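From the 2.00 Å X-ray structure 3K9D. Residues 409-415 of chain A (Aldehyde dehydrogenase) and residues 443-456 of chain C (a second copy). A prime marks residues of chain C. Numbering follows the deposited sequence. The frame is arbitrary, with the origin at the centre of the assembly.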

# COMPACT_ATOMS: atom_id res chain seq x y z
N GLY A 409 -10.44 -15.67 9.37
CA GLY A 409 -11.82 -15.54 8.88
C GLY A 409 -12.56 -16.85 8.61
O GLY A 409 -13.48 -16.90 7.79
N ALA A 410 -12.16 -17.91 9.31
CA ALA A 410 -12.83 -19.21 9.16
C ALA A 410 -13.97 -19.35 10.17
O ALA A 410 -15.05 -19.84 9.83
CB ALA A 410 -11.83 -20.36 9.29
N THR A 411 -13.74 -18.91 11.41
CA THR A 411 -14.80 -18.84 12.42
C THR A 411 -15.32 -17.42 12.69
O THR A 411 -16.23 -17.24 13.49
CB THR A 411 -14.39 -19.49 13.76
OG1 THR A 411 -13.28 -18.79 14.32
CG2 THR A 411 -14.04 -20.96 13.58
N THR A 412 -14.74 -16.42 12.02
CA THR A 412 -15.28 -15.05 12.07
C THR A 412 -15.75 -14.54 10.70
O THR A 412 -15.49 -15.15 9.67
CB THR A 412 -14.27 -14.02 12.64
OG1 THR A 412 -13.07 -14.00 11.84
CG2 THR A 412 -13.95 -14.30 14.10
N ASN A 413 -16.46 -13.45 10.67
CA ASN A 413 -16.75 -12.79 9.44
C ASN A 413 -15.69 -11.84 8.86
O ASN A 413 -15.99 -11.06 8.02
CB ASN A 413 -18.14 -12.17 9.45
CG ASN A 413 -19.26 -13.20 9.50
OD1 ASN A 413 -19.21 -14.21 8.88
ND2 ASN A 413 -20.26 -12.92 10.28
N LEU A 414 -14.46 -11.94 9.32
CA LEU A 414 -13.34 -11.24 8.68
C LEU A 414 -13.14 -11.77 7.27
O LEU A 414 -13.63 -12.86 6.92
CB LEU A 414 -12.05 -11.42 9.48
CG LEU A 414 -11.88 -10.81 10.87
CD1 LEU A 414 -10.48 -11.09 11.40
CD2 LEU A 414 -12.15 -9.29 10.87
N VAL A 415 -12.43 -11.00 6.44
CA VAL A 415 -12.13 -11.46 5.09
C VAL A 415 -11.32 -12.76 5.18
O VAL A 415 -10.31 -12.81 5.88
CB VAL A 415 -11.42 -10.36 4.24
CG1 VAL A 415 -10.91 -10.94 2.93
CG2 VAL A 415 -12.40 -9.20 3.94
N ARG C 443 -8.36 -1.51 11.83
CA ARG C 443 -8.36 -2.61 12.77
C ARG C 443 -9.78 -3.16 12.82
O ARG C 443 -10.74 -2.42 13.03
CB ARG C 443 -7.95 -2.11 14.14
CG ARG C 443 -8.09 -3.09 15.28
CD ARG C 443 -7.88 -2.33 16.57
NE ARG C 443 -6.53 -1.78 16.64
CZ ARG C 443 -6.19 -0.64 17.25
NH1 ARG C 443 -7.09 0.12 17.86
NH2 ARG C 443 -4.91 -0.28 17.24
N ARG C 444 -9.91 -4.47 12.65
CA ARG C 444 -11.23 -5.10 12.71
C ARG C 444 -11.40 -5.99 13.92
O ARG C 444 -10.53 -6.80 14.24
CB ARG C 444 -11.55 -5.84 11.42
CG ARG C 444 -11.69 -4.95 10.21
CD ARG C 444 -11.14 -5.66 8.98
NE ARG C 444 -11.15 -4.83 7.78
CZ ARG C 444 -10.09 -4.25 7.22
NH1 ARG C 444 -8.87 -4.36 7.75
NH2 ARG C 444 -10.24 -3.55 6.10
N ILE C 445 -12.53 -5.85 14.59
CA ILE C 445 -12.78 -6.56 15.84
C ILE C 445 -13.97 -7.48 15.60
O ILE C 445 -15.12 -7.03 15.50
CB ILE C 445 -12.99 -5.59 17.04
CG1 ILE C 445 -11.77 -4.67 17.22
CG2 ILE C 445 -13.19 -6.34 18.34
CD1 ILE C 445 -11.92 -3.28 16.59
N ALA C 446 -13.67 -8.78 15.48
CA ALA C 446 -14.67 -9.76 15.05
C ALA C 446 -15.00 -10.78 16.12
O ALA C 446 -14.11 -11.27 16.81
CB ALA C 446 -14.21 -10.45 13.80
N THR C 447 -16.30 -11.07 16.26
CA THR C 447 -16.80 -12.05 17.22
C THR C 447 -16.93 -13.40 16.50
O THR C 447 -17.20 -13.44 15.29
CB THR C 447 -18.17 -11.60 17.86
OG1 THR C 447 -18.01 -10.31 18.46
CG2 THR C 447 -18.64 -12.56 18.96
N GLY C 448 -16.71 -14.48 17.24
CA GLY C 448 -16.93 -15.84 16.74
C GLY C 448 -18.35 -16.11 16.29
O GLY C 448 -19.31 -15.78 17.00
N VAL C 449 -18.48 -16.71 15.12
CA VAL C 449 -19.78 -17.00 14.51
C VAL C 449 -19.95 -18.52 14.31
O VAL C 449 -21.08 -19.05 14.38
CB VAL C 449 -19.92 -16.20 13.16
CG1 VAL C 449 -21.06 -16.72 12.31
CG2 VAL C 449 -20.10 -14.70 13.45
N LEU C 450 -18.84 -19.22 14.09
CA LEU C 450 -18.83 -20.69 13.93
C LEU C 450 -17.86 -21.38 14.89
O LEU C 450 -16.99 -20.73 15.47
CB LEU C 450 -18.46 -21.08 12.49
CG LEU C 450 -19.31 -20.71 11.28
CD1 LEU C 450 -18.72 -21.37 10.04
CD2 LEU C 450 -20.76 -21.12 11.45
N GLU C 451 -18.01 -22.69 15.07
CA GLU C 451 -17.06 -23.51 15.83
C GLU C 451 -16.21 -24.33 14.85
O GLU C 451 -16.59 -24.46 13.70
CB GLU C 451 -17.80 -24.44 16.78
CG GLU C 451 -18.65 -23.74 17.83
CD GLU C 451 -17.84 -23.09 18.94
OE1 GLU C 451 -16.79 -23.65 19.35
OE2 GLU C 451 -18.26 -22.03 19.43
N LEU C 452 -15.08 -24.88 15.32
CA LEU C 452 -14.25 -25.79 14.52
C LEU C 452 -15.07 -26.95 13.94
O LEU C 452 -14.93 -27.27 12.76
CB LEU C 452 -13.08 -26.36 15.35
CG LEU C 452 -11.71 -26.78 14.79
CD1 LEU C 452 -10.99 -27.68 15.79
CD2 LEU C 452 -11.68 -27.41 13.39
N GLU C 453 -15.96 -27.52 14.76
CA GLU C 453 -16.87 -28.61 14.35
C GLU C 453 -17.76 -28.27 13.16
O GLU C 453 -18.13 -29.16 12.39
CB GLU C 453 -17.74 -29.10 15.53
CG GLU C 453 -17.01 -29.29 16.85
CD GLU C 453 -17.04 -28.04 17.72
OE1 GLU C 453 -18.06 -27.79 18.41
OE2 GLU C 453 -16.04 -27.29 17.70
N ASP C 454 -18.08 -26.98 13.00
CA ASP C 454 -18.87 -26.51 11.84
C ASP C 454 -18.05 -26.48 10.56
O ASP C 454 -18.57 -26.74 9.48
CB ASP C 454 -19.47 -25.13 12.09
CG ASP C 454 -20.43 -25.10 13.27
OD1 ASP C 454 -21.28 -26.02 13.40
OD2 ASP C 454 -20.34 -24.14 14.07
N ILE C 455 -16.77 -26.16 10.67
CA ILE C 455 -15.95 -25.98 9.48
C ILE C 455 -15.38 -27.31 8.92
O ILE C 455 -15.10 -27.40 7.72
CB ILE C 455 -14.88 -24.85 9.65
CG1 ILE C 455 -13.69 -25.30 10.49
CG2 ILE C 455 -15.54 -23.58 10.22
CD1 ILE C 455 -12.70 -24.20 10.80
N ARG C 456 -15.22 -28.32 9.77
CA ARG C 456 -14.87 -29.67 9.29
C ARG C 456 -16.08 -30.59 9.07
O ARG C 456 -15.95 -31.83 9.10
CB ARG C 456 -13.81 -30.37 10.16
CG ARG C 456 -13.86 -30.12 11.65
CD ARG C 456 -13.19 -31.28 12.40
NE ARG C 456 -12.70 -30.88 13.71
CZ ARG C 456 -13.29 -31.15 14.87
NH1 ARG C 456 -14.41 -31.85 14.91
NH2 ARG C 456 -12.74 -30.73 16.00
O HOH W 1 -17.46 -12.14 12.89

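The direct hydrogen bonds across this contact converge on a single carbonyl. Thr411 O accepts a hydrogen bond from Val449′ N at 2.8 Å, with an N-H...O angle of 169°, and a second, weak one from Leu450′ N, where the distance to Thr411 O lengthens to 3.3 Å although the angle remains near linear at 165°. Distance rather than direction therefore separates the two bonds. The chain of the second copy turns here so that consecutive amides face the same oxygen, and this is where the backbones run closest in register: Thr411 CA and Leu450′ CA are 4.7 Å apart, Thr412 CA and Gly448′ CA 5.0 Å. Gly448′ CA also lies 3.6 Å from Thr411 O, a packing distance, which places the glycine backbone beside the bonded carbonyl.

One water extends this backbone pairing. It accepts from Asn413 N at 2.8 Å and donates to Thr447′ O, the water oxygen lying 2.7 Å from that carbonyl oxygen. Both bonds pass the angle tests, so the water's role at each end is defined, and it links two main chains that do not bond directly at this point. The two hydrogen bonds to Thr411 O and this bridge are thus all made through main-chain atoms of the two stretches.

Apolar packing involves the strand that ends at Thr447′ and begins earlier in the chain. Its side chains alternate: the CA-to-CB bonds of Arg444′ and Ala446′ point toward the other stretch, while those of Ile445′ and Thr447′ point away. Leu414 meets both inward residues, with its CD2 3.5 Å from Arg444′ CB and its CG 3.8 Å from Ala446′ CB. The CB of Leu414 leaves the backbone sideways, but with chi1 m and chi2 t the end of the side chain comes nearer to the strand. The contact with Arg444′ is to the aliphatic base of that side chain; its guanidinium nitrogens NH1 and NH2 bond elsewhere in the structure. Ala446′ CB is shared, since Thr412 CB also approaches it at 3.8 Å.

A second apolar patch involves the short helix 452-455. The CA-to-CB bond of Ile455′ points toward the other stretch, and its CD1 lies 4.2 Å from Ala410 CB, while its CG2 is 3.8 Å from Ala410 O. At the helix start, the N-cap residue Glu451′ is tied to Asp454′: Glu451′ N donates to Asp454′ OD2 at 2.9 Å and 173°, and Asp454′ N donates to Glu451′ O at 3.0 Å.

Other contacts pair polar with apolar atoms without hydrogen bonding. Thr412 CG2 packs 3.6 Å from Thr447′ O, and Asn413 ND2 lies 3.6 Å from Val449′ CG2. The OG1 atoms of Thr411 and Thr412 bond elsewhere in the structure. Thr411 has the largest area covered by the opposing stretch, 91 Å² of the 504 Å² buried in total.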